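Local coordinates for protein amino Transferase (PDB 3ELE) that probably catalyses the transfer of amino groups as a pyridoxal-5'-phosphate-dependent enzyme of aminotransferase class I and II, at residues A[258-263]-A[274-279]; A[115-120]-A[281-286]; A[211-216]-A[264-269]; A[167-172]-A[198-203]. One frame throughout, in Å; residues are numbered along the deposited sequence.

Contact 1 (A[258-263]-A[274-279]); sequences GYVLVP and AAVCGA
Val276 sets one methyl against each of two valines that lie two residues apart on the facing chain. Its CG2 meets Val262 CG2 at 4.1 Å, and its CG1 meets Val260 CG1 at 4.3 Å. The Val262 and Val276 side chains run past each other in opposite directions, so their methyls touch along their flanks. A first torsion of 168° turns Val276 CG1 away from the backbone N and leaves CG2 beside that nitrogen, which spreads the fork across both partners. The tight part ends with these three buried residues: the segments cover just 96 Å² between them, and even the closest CA atoms, those of Val260 and Val276, are 8.2 Å apart. The link is thus purely apolar and made through methyls alone. By contrast, Cys277, next to Val276, is partly exposed; the side of the helix turned from the strand is closed in part by the second subunit, where Ala274 packs on Tyr9, Ala275 on Val4 and Cys277 on Gly12, all three partners belonging to that subunit. Strand 258-261 is the antiparallel member of the mixed large-domain sheet, as in class I and II aminotransferases, and it lies between strands 102-105 and 240-245. Helix 269-282 crosses one face of that sheet beside helix 108-119, whose Ile114 packs on Val276 and whose Ser111 packs on Val260.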
# COMPACT_ATOMS: atom_id res chain seq x y z
N GLY A 258 -7.21 4.64 -5.71
CA GLY A 258 -8.61 4.34 -5.61
C GLY A 258 -9.17 4.90 -4.33
O GLY A 258 -8.61 5.83 -3.75
N TYR A 259 -10.27 4.31 -3.86
CA TYR A 259 -10.87 4.77 -2.62
C TYR A 259 -11.80 3.76 -2.00
O TYR A 259 -12.16 2.75 -2.63
CB TYR A 259 -11.62 6.11 -2.82
CG TYR A 259 -12.79 6.10 -3.81
CD1 TYR A 259 -14.04 5.53 -3.47
CD2 TYR A 259 -12.68 6.71 -5.06
CE1 TYR A 259 -15.12 5.55 -4.35
CE2 TYR A 259 -13.78 6.74 -5.96
CZ TYR A 259 -14.99 6.16 -5.58
OH TYR A 259 -16.07 6.16 -6.44
N VAL A 260 -12.13 4.06 -0.74
CA VAL A 260 -13.16 3.40 0.03
C VAL A 260 -14.17 4.54 0.34
O VAL A 260 -13.78 5.60 0.86
CB VAL A 260 -12.67 2.77 1.34
CG1 VAL A 260 -13.87 2.25 2.16
CG2 VAL A 260 -11.69 1.62 1.04
N LEU A 261 -15.43 4.30 0.01
CA LEU A 261 -16.49 5.26 0.23
C LEU A 261 -17.30 4.76 1.42
O LEU A 261 -17.80 3.63 1.39
CB LEU A 261 -17.36 5.35 -1.02
CG LEU A 261 -18.62 6.19 -1.05
CD1 LEU A 261 -18.36 7.62 -0.68
CD2 LEU A 261 -19.23 6.05 -2.44
N VAL A 262 -17.38 5.58 2.48
CA VAL A 262 -18.13 5.26 3.72
C VAL A 262 -19.34 6.23 3.86
O VAL A 262 -19.18 7.34 4.39
CB VAL A 262 -17.22 5.34 4.98
CG1 VAL A 262 -17.98 4.91 6.24
CG2 VAL A 262 -15.99 4.45 4.83
N PRO A 263 -20.56 5.82 3.42
CA PRO A 263 -21.75 6.71 3.54
C PRO A 263 -22.12 7.10 4.97
O PRO A 263 -21.77 6.39 5.91
CB PRO A 263 -22.89 5.85 2.93
CG PRO A 263 -22.20 4.83 2.12
CD PRO A 263 -20.92 4.54 2.79
N ALA A 274 -13.49 5.49 11.30
CA ALA A 274 -12.33 5.37 12.19
C ALA A 274 -11.64 4.03 11.95
O ALA A 274 -10.43 4.01 11.75
CB ALA A 274 -12.73 5.55 13.68
N ALA A 275 -12.41 2.93 11.88
CA ALA A 275 -11.85 1.57 11.64
C ALA A 275 -11.20 1.44 10.25
O ALA A 275 -10.21 0.74 10.08
CB ALA A 275 -12.91 0.51 11.84
N VAL A 276 -11.78 2.11 9.26
CA VAL A 276 -11.21 2.20 7.91
C VAL A 276 -9.83 2.87 7.99
O VAL A 276 -8.85 2.26 7.59
CB VAL A 276 -12.19 2.87 6.93
CG1 VAL A 276 -11.50 3.24 5.56
CG2 VAL A 276 -13.40 1.93 6.72
N CYS A 277 -9.74 4.08 8.56
CA CYS A 277 -8.44 4.76 8.82
C CYS A 277 -7.43 3.89 9.60
O CYS A 277 -6.26 3.79 9.21
CB CYS A 277 -8.62 6.08 9.56
SG CYS A 277 -9.57 7.30 8.62
N GLY A 278 -7.89 3.26 10.67
CA GLY A 278 -7.06 2.36 11.46
C GLY A 278 -6.55 1.14 10.69
O GLY A 278 -5.41 0.75 10.86
N ALA A 279 -7.41 0.56 9.85
CA ALA A 279 -7.05 -0.58 9.01
C ALA A 279 -5.98 -0.16 7.99
O ALA A 279 -4.99 -0.88 7.82
CB ALA A 279 -8.29 -1.16 8.31

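Contact 2 (A[115-120]-A[281-286]); sequences CFRALT and RALGYV
Arg117 leaves helix 108-119 and lays its guanidinium against Ala282 and Leu283 at the end of helix 269-282. Its CB passes Leu283 CD1 at 4.4 Å, and CG packs on Ala279, two residues before the segment 281-286. With CG turned away from the backbone N (chi1 -172°) the chain starts outward, then bends at chi2 (53°), and CD and NE carry it along to the terminal group. There CZ lies 4.2 Å from Ala282 CB, which sits over one face of the guanidinium and comes within 3.9 Å of NH2. NH1 meets Leu283 CD2 obliquely at 3.8 Å and also donates a hydrogen bond to a water 2.9 Å away; that water in turn donates to Ala282 O over 2.6 Å. The helix ends here in a Schellman motif, Gly284 having positive phi, and Arg281 forms a salt bridge with Glu136 of the second subunit. The chemistry divides the guanidinium: its face serves as an apolar surface for a methyl, while NH1 donates to a water oxygen. Because the carbonyl reached through the water lies at the C-terminal end of a helix, the negative end of its dipole, the positive charge is probably favourably placed.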
# COMPACT_ATOMS: atom_id res chain seq x y z
N CYS A 115 -11.33 -2.84 4.08
CA CYS A 115 -12.71 -3.24 4.47
C CYS A 115 -12.76 -4.52 5.30
O CYS A 115 -13.43 -4.55 6.33
CB CYS A 115 -13.64 -3.35 3.26
SG CYS A 115 -14.03 -1.75 2.50
N PHE A 116 -12.06 -5.57 4.87
CA PHE A 116 -12.06 -6.83 5.62
C PHE A 116 -11.32 -6.68 6.94
O PHE A 116 -11.78 -7.19 7.98
CB PHE A 116 -11.49 -7.99 4.81
CG PHE A 116 -12.18 -8.22 3.48
CD1 PHE A 116 -13.56 -8.40 3.41
CD2 PHE A 116 -11.43 -8.30 2.30
CE1 PHE A 116 -14.20 -8.64 2.17
CE2 PHE A 116 -12.04 -8.54 1.07
CZ PHE A 116 -13.43 -8.71 1.00
N ARG A 117 -10.20 -5.95 6.91
CA ARG A 117 -9.41 -5.66 8.12
C ARG A 117 -10.23 -4.85 9.15
O ARG A 117 -10.22 -5.16 10.33
CB ARG A 117 -8.12 -4.94 7.75
CG ARG A 117 -7.10 -4.74 8.87
CD ARG A 117 -6.76 -6.04 9.59
NE ARG A 117 -5.63 -5.88 10.52
CZ ARG A 117 -4.34 -6.07 10.23
NH1 ARG A 117 -3.94 -6.47 9.04
NH2 ARG A 117 -3.43 -5.89 11.19
N ALA A 118 -10.94 -3.82 8.68
CA ALA A 118 -11.80 -2.99 9.55
C ALA A 118 -13.00 -3.76 10.10
O ALA A 118 -13.38 -3.56 11.23
CB ALA A 118 -12.29 -1.73 8.79
N LEU A 119 -13.57 -4.63 9.29
CA LEU A 119 -14.75 -5.39 9.70
C LEU A 119 -14.50 -6.71 10.43
O LEU A 119 -15.41 -7.17 11.08
CB LEU A 119 -15.67 -5.62 8.48
CG LEU A 119 -16.33 -4.35 7.94
CD1 LEU A 119 -17.08 -4.68 6.70
CD2 LEU A 119 -17.29 -3.74 8.99
N THR A 120 -13.29 -7.30 10.38
CA THR A 120 -13.02 -8.61 11.06
C THR A 120 -12.66 -8.48 12.57
O THR A 120 -11.60 -7.95 12.95
CB THR A 120 -11.95 -9.42 10.31
OG1 THR A 120 -12.34 -9.55 8.93
CG2 THR A 120 -11.76 -10.83 10.92
N ARG A 281 -3.87 2.32 8.30
CA ARG A 281 -2.66 2.48 9.12
C ARG A 281 -1.97 1.13 9.45
O ARG A 281 -0.75 0.98 9.26
CB ARG A 281 -3.00 3.24 10.39
CG ARG A 281 -1.83 3.69 11.20
CD ARG A 281 -2.31 4.49 12.37
NE ARG A 281 -1.26 4.73 13.34
CZ ARG A 281 -1.40 5.38 14.49
NH1 ARG A 281 -2.58 5.80 14.91
NH2 ARG A 281 -0.35 5.54 15.28
N ALA A 282 -2.78 0.15 9.91
CA ALA A 282 -2.29 -1.20 10.27
C ALA A 282 -1.65 -1.99 9.11
O ALA A 282 -0.77 -2.83 9.34
CB ALA A 282 -3.42 -2.03 10.85
N LEU A 283 -2.12 -1.72 7.90
CA LEU A 283 -1.64 -2.37 6.67
C LEU A 283 -0.40 -1.71 6.09
O LEU A 283 0.08 -2.14 5.05
CB LEU A 283 -2.77 -2.40 5.62
CG LEU A 283 -3.94 -3.34 5.95
CD1 LEU A 283 -5.19 -2.94 5.17
CD2 LEU A 283 -3.58 -4.78 5.65
N GLY A 284 0.13 -0.69 6.76
CA GLY A 284 1.33 0.03 6.35
C GLY A 284 1.09 1.14 5.35
O GLY A 284 2.05 1.57 4.72
N TYR A 285 -0.15 1.61 5.21
CA TYR A 285 -0.49 2.67 4.25
C TYR A 285 -0.33 4.00 4.95
O TYR A 285 -0.77 4.14 6.09
CB TYR A 285 -1.92 2.56 3.69
CG TYR A 285 -2.37 1.22 3.16
CD1 TYR A 285 -1.49 0.34 2.53
CD2 TYR A 285 -3.72 0.85 3.20
CE1 TYR A 285 -1.94 -0.89 1.99
CE2 TYR A 285 -4.16 -0.39 2.66
CZ TYR A 285 -3.24 -1.25 2.06
OH TYR A 285 -3.57 -2.46 1.50
N VAL A 286 0.31 4.97 4.29
CA VAL A 286 0.50 6.32 4.86
C VAL A 286 -0.42 7.30 4.12
O VAL A 286 -1.11 8.11 4.75
CB VAL A 286 1.96 6.73 4.85
CG1 VAL A 286 2.14 8.17 5.35
CG2 VAL A 286 2.76 5.76 5.70
O HOH W 1 -1.32 -5.35 8.80

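Contact 3 (A[211-216]-A[264-269]); sequences PIFIIA and DEVYDK
The rings of Phe213 and Tyr267 meet rim to rim, with centroids 6.0 Å apart and planes inclined at 78°, and neither lies over the face of the other. Phe213 presents its outer edge: Tyr267 CE1 lies in the plane of that ring, 3.6 Å from Phe213 CZ, while Val266 CG1 reaches the neighbouring edge atom, Phe213 CE2, at 4.2 Å. One face of the Tyr267 ring carries Asp268 CB, about 3.5 Å above the plane and displaced toward the rim. Pro211 CG approaches the root of the tyrosine instead, 4.0 Å from Tyr267 CB, and the two side chains cross at about a right angle. Tyr267 CG is wedged between its backbone N and carbonyl carbon (chi1 77°), and this torsion brings CD1 and CE1 to Phe213 CZ.

The arrangement joins the beginning of strand 213-217, an inner strand of the large-domain sheet of the class I and II aminotransferase fold, to the loop that leads from strand 258-261 into helix 269-282. Asp268 is the N-cap of that helix, its OD1 accepting from the backbone N of Glu271. The tyrosine hydroxyl is hydrogen-bonded to Glu271 OE2, so the polar end of Tyr267 is tied to the same first turn, which probably helps hold the ring where CD1 and CE1 touch Phe213 CZ. Leu272 of the helix packs on Phe213, Val266 and Tyr267, and Val3 of the second subunit adds to Pro211 and Phe213.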
# COMPACT_ATOMS: atom_id res chain seq x y z
N PRO A 211 -25.25 -5.52 11.72
CA PRO A 211 -25.18 -5.21 10.30
C PRO A 211 -24.37 -6.18 9.44
O PRO A 211 -23.28 -6.57 9.84
CB PRO A 211 -24.49 -3.84 10.28
CG PRO A 211 -24.78 -3.25 11.61
CD PRO A 211 -24.69 -4.42 12.53
N ILE A 212 -24.93 -6.58 8.30
CA ILE A 212 -24.21 -7.39 7.30
C ILE A 212 -23.92 -6.35 6.23
O ILE A 212 -24.85 -5.83 5.60
CB ILE A 212 -25.03 -8.54 6.71
CG1 ILE A 212 -25.49 -9.51 7.80
CG2 ILE A 212 -24.22 -9.31 5.64
CD1 ILE A 212 -26.53 -10.51 7.35
N PHE A 213 -22.65 -6.03 6.04
CA PHE A 213 -22.26 -5.06 5.02
C PHE A 213 -22.30 -5.60 3.61
O PHE A 213 -22.18 -6.79 3.40
CB PHE A 213 -20.87 -4.49 5.30
CG PHE A 213 -20.88 -3.52 6.41
CD1 PHE A 213 -20.82 -3.96 7.74
CD2 PHE A 213 -21.05 -2.16 6.15
CE1 PHE A 213 -20.90 -3.05 8.78
CE2 PHE A 213 -21.12 -1.25 7.17
CZ PHE A 213 -21.05 -1.69 8.48
N ILE A 214 -22.54 -4.70 2.65
CA ILE A 214 -22.33 -4.98 1.24
C ILE A 214 -20.95 -4.35 1.01
O ILE A 214 -20.74 -3.21 1.38
CB ILE A 214 -23.35 -4.30 0.29
CG1 ILE A 214 -24.68 -5.04 0.31
CG2 ILE A 214 -22.84 -4.30 -1.19
CD1 ILE A 214 -25.78 -4.40 -0.61
N ILE A 215 -20.01 -5.13 0.48
CA ILE A 215 -18.69 -4.63 0.09
C ILE A 215 -18.78 -4.66 -1.42
O ILE A 215 -18.76 -5.74 -2.00
CB ILE A 215 -17.52 -5.49 0.64
CG1 ILE A 215 -17.56 -5.53 2.17
CG2 ILE A 215 -16.17 -4.96 0.19
CD1 ILE A 215 -18.34 -6.71 2.73
N ALA A 216 -18.93 -3.48 -2.04
CA ALA A 216 -19.10 -3.31 -3.47
C ALA A 216 -17.76 -3.06 -4.15
O ALA A 216 -17.20 -1.97 -4.03
CB ALA A 216 -20.08 -2.15 -3.77
N ASP A 264 -22.81 8.22 5.12
CA ASP A 264 -23.31 8.66 6.42
C ASP A 264 -24.39 7.71 6.96
O ASP A 264 -24.50 7.57 8.17
CB ASP A 264 -23.85 10.11 6.38
CG ASP A 264 -22.75 11.17 6.35
OD1 ASP A 264 -21.54 10.85 6.30
OD2 ASP A 264 -23.11 12.37 6.37
N GLU A 265 -25.11 7.02 6.06
CA GLU A 265 -26.23 6.14 6.44
C GLU A 265 -25.82 4.77 6.97
O GLU A 265 -26.69 3.99 7.31
CB GLU A 265 -27.26 5.99 5.30
CG GLU A 265 -28.00 7.30 4.95
CD GLU A 265 -27.12 8.34 4.26
OE1 GLU A 265 -26.18 7.95 3.55
OE2 GLU A 265 -27.37 9.54 4.43
N VAL A 266 -24.53 4.46 7.03
CA VAL A 266 -24.06 3.25 7.71
C VAL A 266 -24.43 3.41 9.19
O VAL A 266 -24.60 4.55 9.66
CB VAL A 266 -22.54 2.97 7.54
CG1 VAL A 266 -22.22 2.63 6.09
CG2 VAL A 266 -21.67 4.14 8.03
N TYR A 267 -24.56 2.28 9.90
CA TYR A 267 -24.97 2.20 11.33
C TYR A 267 -24.32 3.29 12.22
O TYR A 267 -24.98 3.86 13.08
CB TYR A 267 -24.71 0.77 11.91
CG TYR A 267 -23.25 0.53 12.23
CD1 TYR A 267 -22.28 0.43 11.20
CD2 TYR A 267 -22.80 0.54 13.55
CE1 TYR A 267 -20.92 0.29 11.50
CE2 TYR A 267 -21.44 0.40 13.85
CZ TYR A 267 -20.51 0.27 12.81
OH TYR A 267 -19.17 0.12 13.09
N ASP A 268 -23.03 3.56 11.99
CA ASP A 268 -22.24 4.55 12.74
C ASP A 268 -21.04 4.95 11.85
O ASP A 268 -20.00 4.30 11.89
CB ASP A 268 -21.81 3.97 14.11
CG ASP A 268 -21.22 5.01 15.07
OD1 ASP A 268 -20.63 6.02 14.64
OD2 ASP A 268 -21.37 4.80 16.29
N LYS A 269 -21.21 5.99 11.03
CA LYS A 269 -20.17 6.47 10.11
C LYS A 269 -18.88 6.84 10.81
O LYS A 269 -17.83 6.42 10.37
CB LYS A 269 -20.67 7.65 9.25
CG LYS A 269 -19.72 8.07 8.12
CD LYS A 269 -18.79 9.20 8.49
CE LYS A 269 -17.79 9.45 7.42
NZ LYS A 269 -16.83 10.50 7.85

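Contact 4 (A[167-172]-A[198-203]); sequences ERINAH and SDLLEK
A single methyl carries the whole contact: Ile169 CD1 alone reaches both Leu200 and Leu201 of the facing helix. It lies 3.6 Å from Leu201 CD2 and 4.1 Å from Leu200 CG, two successive residues that offer it different parts of their side chains. Against Leu201 the isoleucine crosses at about a right angle, methyl to methyl; past Leu200 it slides in the opposite direction, so the branch carbon is met from the flank. Ile169 CG1 stands beside the backbone N and opposite the carbonyl carbon, and an extended second torsion of 169° then drives CD1 straight at the helix.

Helix 191-208 is the connection of a beta-alpha-beta crossover between the parallel neighbours 173-178 and 213-217 of the large-domain sheet. Ile169 lies in the loop that leads from helix 162-167 into the first of these strands, so the contact joins the loop before the first strand to the helix of the crossover. Leu200 also packs on Phe162 and Leu165 of helix 162-167, and Lys203 NZ forms a salt bridge with Glu166 OE2 nearby.

Just after the isoleucine, which packs on the helix, the loop folds into an Asx turn. Asn170 OD1 accepts from His172 N at 2.8 Å; the donor lies in the carbonyl plane, and the bond is bent, with an N-H...O angle of 145°. The amide has a second anchor, Asn170 ND2 to Glu126 OE1, and the backbone N of Asn170 binds Thr173 OG1.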
# COMPACT_ATOMS: atom_id res chain seq x y z
N GLU A 167 -29.38 -19.20 2.63
CA GLU A 167 -29.00 -20.42 3.34
C GLU A 167 -27.57 -20.34 3.93
O GLU A 167 -27.30 -20.93 4.97
CB GLU A 167 -29.15 -21.63 2.40
CG GLU A 167 -29.03 -23.00 3.04
CD GLU A 167 -29.10 -24.17 2.04
OE1 GLU A 167 -29.37 -23.96 0.82
OE2 GLU A 167 -28.86 -25.32 2.47
N ARG A 168 -26.68 -19.59 3.27
CA ARG A 168 -25.28 -19.40 3.74
C ARG A 168 -25.06 -18.19 4.67
O ARG A 168 -23.93 -17.97 5.13
CB ARG A 168 -24.34 -19.33 2.54
CG ARG A 168 -24.22 -20.67 1.85
CD ARG A 168 -23.68 -20.57 0.47
NE ARG A 168 -23.48 -21.90 -0.12
CZ ARG A 168 -24.44 -22.71 -0.57
NH1 ARG A 168 -25.73 -22.38 -0.52
NH2 ARG A 168 -24.10 -23.90 -1.08
N ILE A 169 -26.11 -17.41 4.93
CA ILE A 169 -26.06 -16.28 5.86
C ILE A 169 -26.34 -16.86 7.25
O ILE A 169 -27.30 -17.60 7.42
CB ILE A 169 -27.12 -15.20 5.54
CG1 ILE A 169 -26.79 -14.46 4.24
CG2 ILE A 169 -27.21 -14.17 6.69
CD1 ILE A 169 -27.93 -13.58 3.76
N ASN A 170 -25.52 -16.48 8.24
CA ASN A 170 -25.66 -16.92 9.64
C ASN A 170 -25.14 -15.83 10.60
O ASN A 170 -24.81 -14.71 10.16
CB ASN A 170 -24.97 -18.29 9.85
CG ASN A 170 -23.48 -18.29 9.49
OD1 ASN A 170 -22.67 -17.64 10.13
ND2 ASN A 170 -23.12 -19.08 8.51
N ALA A 171 -25.07 -16.15 11.89
CA ALA A 171 -24.57 -15.21 12.91
C ALA A 171 -23.12 -14.74 12.66
O ALA A 171 -22.78 -13.67 13.10
CB ALA A 171 -24.71 -15.82 14.31
N HIS A 172 -22.29 -15.53 11.98
CA HIS A 172 -20.89 -15.18 11.69
C HIS A 172 -20.67 -14.31 10.44
O HIS A 172 -19.58 -13.81 10.23
CB HIS A 172 -20.02 -16.43 11.61
CG HIS A 172 -20.02 -17.24 12.87
ND1 HIS A 172 -19.29 -16.88 13.98
CD2 HIS A 172 -20.68 -18.37 13.20
CE1 HIS A 172 -19.49 -17.77 14.95
NE2 HIS A 172 -20.32 -18.69 14.49
N SER A 198 -30.62 -6.23 -1.04
CA SER A 198 -30.76 -5.24 0.02
C SER A 198 -31.85 -5.63 1.01
O SER A 198 -31.61 -5.57 2.20
CB SER A 198 -30.99 -3.86 -0.56
OG SER A 198 -29.91 -3.54 -1.43
N ASP A 199 -32.99 -6.10 0.51
CA ASP A 199 -34.08 -6.56 1.40
C ASP A 199 -33.69 -7.79 2.23
O ASP A 199 -34.00 -7.85 3.41
CB ASP A 199 -35.36 -6.88 0.61
CG ASP A 199 -35.97 -5.66 -0.09
OD1 ASP A 199 -35.70 -4.50 0.32
OD2 ASP A 199 -36.73 -5.88 -1.05
N LEU A 200 -33.01 -8.74 1.60
CA LEU A 200 -32.54 -9.97 2.26
C LEU A 200 -31.57 -9.65 3.39
O LEU A 200 -31.74 -10.13 4.51
CB LEU A 200 -31.89 -10.92 1.25
CG LEU A 200 -31.29 -12.25 1.75
CD1 LEU A 200 -32.33 -13.14 2.44
CD2 LEU A 200 -30.61 -12.97 0.58
N LEU A 201 -30.55 -8.85 3.09
CA LEU A 201 -29.52 -8.49 4.07
C LEU A 201 -30.03 -7.62 5.20
O LEU A 201 -29.63 -7.81 6.36
CB LEU A 201 -28.30 -7.87 3.37
CG LEU A 201 -27.53 -8.76 2.38
CD1 LEU A 201 -26.25 -8.03 1.96
CD2 LEU A 201 -27.20 -10.11 2.95
N GLU A 202 -30.93 -6.69 4.88
CA GLU A 202 -31.61 -5.88 5.93
C GLU A 202 -32.38 -6.81 6.90
O GLU A 202 -32.29 -6.64 8.12
CB GLU A 202 -32.56 -4.86 5.29
CG GLU A 202 -33.30 -3.92 6.26
CD GLU A 202 -34.49 -3.20 5.60
OE1 GLU A 202 -34.43 -2.90 4.38
OE2 GLU A 202 -35.49 -2.95 6.30
N LYS A 203 -33.14 -7.76 6.35
CA LYS A 203 -33.91 -8.74 7.13
C LYS A 203 -32.98 -9.62 7.98
O LYS A 203 -33.22 -9.76 9.18
CB LYS A 203 -34.80 -9.59 6.19
CG LYS A 203 -35.44 -10.86 6.75
CD LYS A 203 -36.03 -11.72 5.62
CE LYS A 203 -35.85 -13.23 5.84
NZ LYS A 203 -36.03 -13.98 4.54

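Contacts 1 and 2 share helix 269-282 and meet directly where Ala275 O lies 3.5 Å from Ala118 CB. Contact 3 stands at the start of that helix and joins contact 1 through Pro263 O and Lys269 CG, 3.5 Å apart; it meets contact 2 where Leu119 CD2 lies 3.7 Å from Phe213 CE1. Contact 4 precedes contact 3 in the chain, helix 191-208 leading on to strand 213-217, and the two meet where Ile169 CG2 is 3.8 Å from Ile212 CD1. Contacts 1 and 4 stay apart, their nearest atoms about 12 Å from each other. None lines the cofactor pocket: the Val260 side chain is about 11 Å from a bound PLP, yet strand 213-217 ends at the pocket residue Asp217.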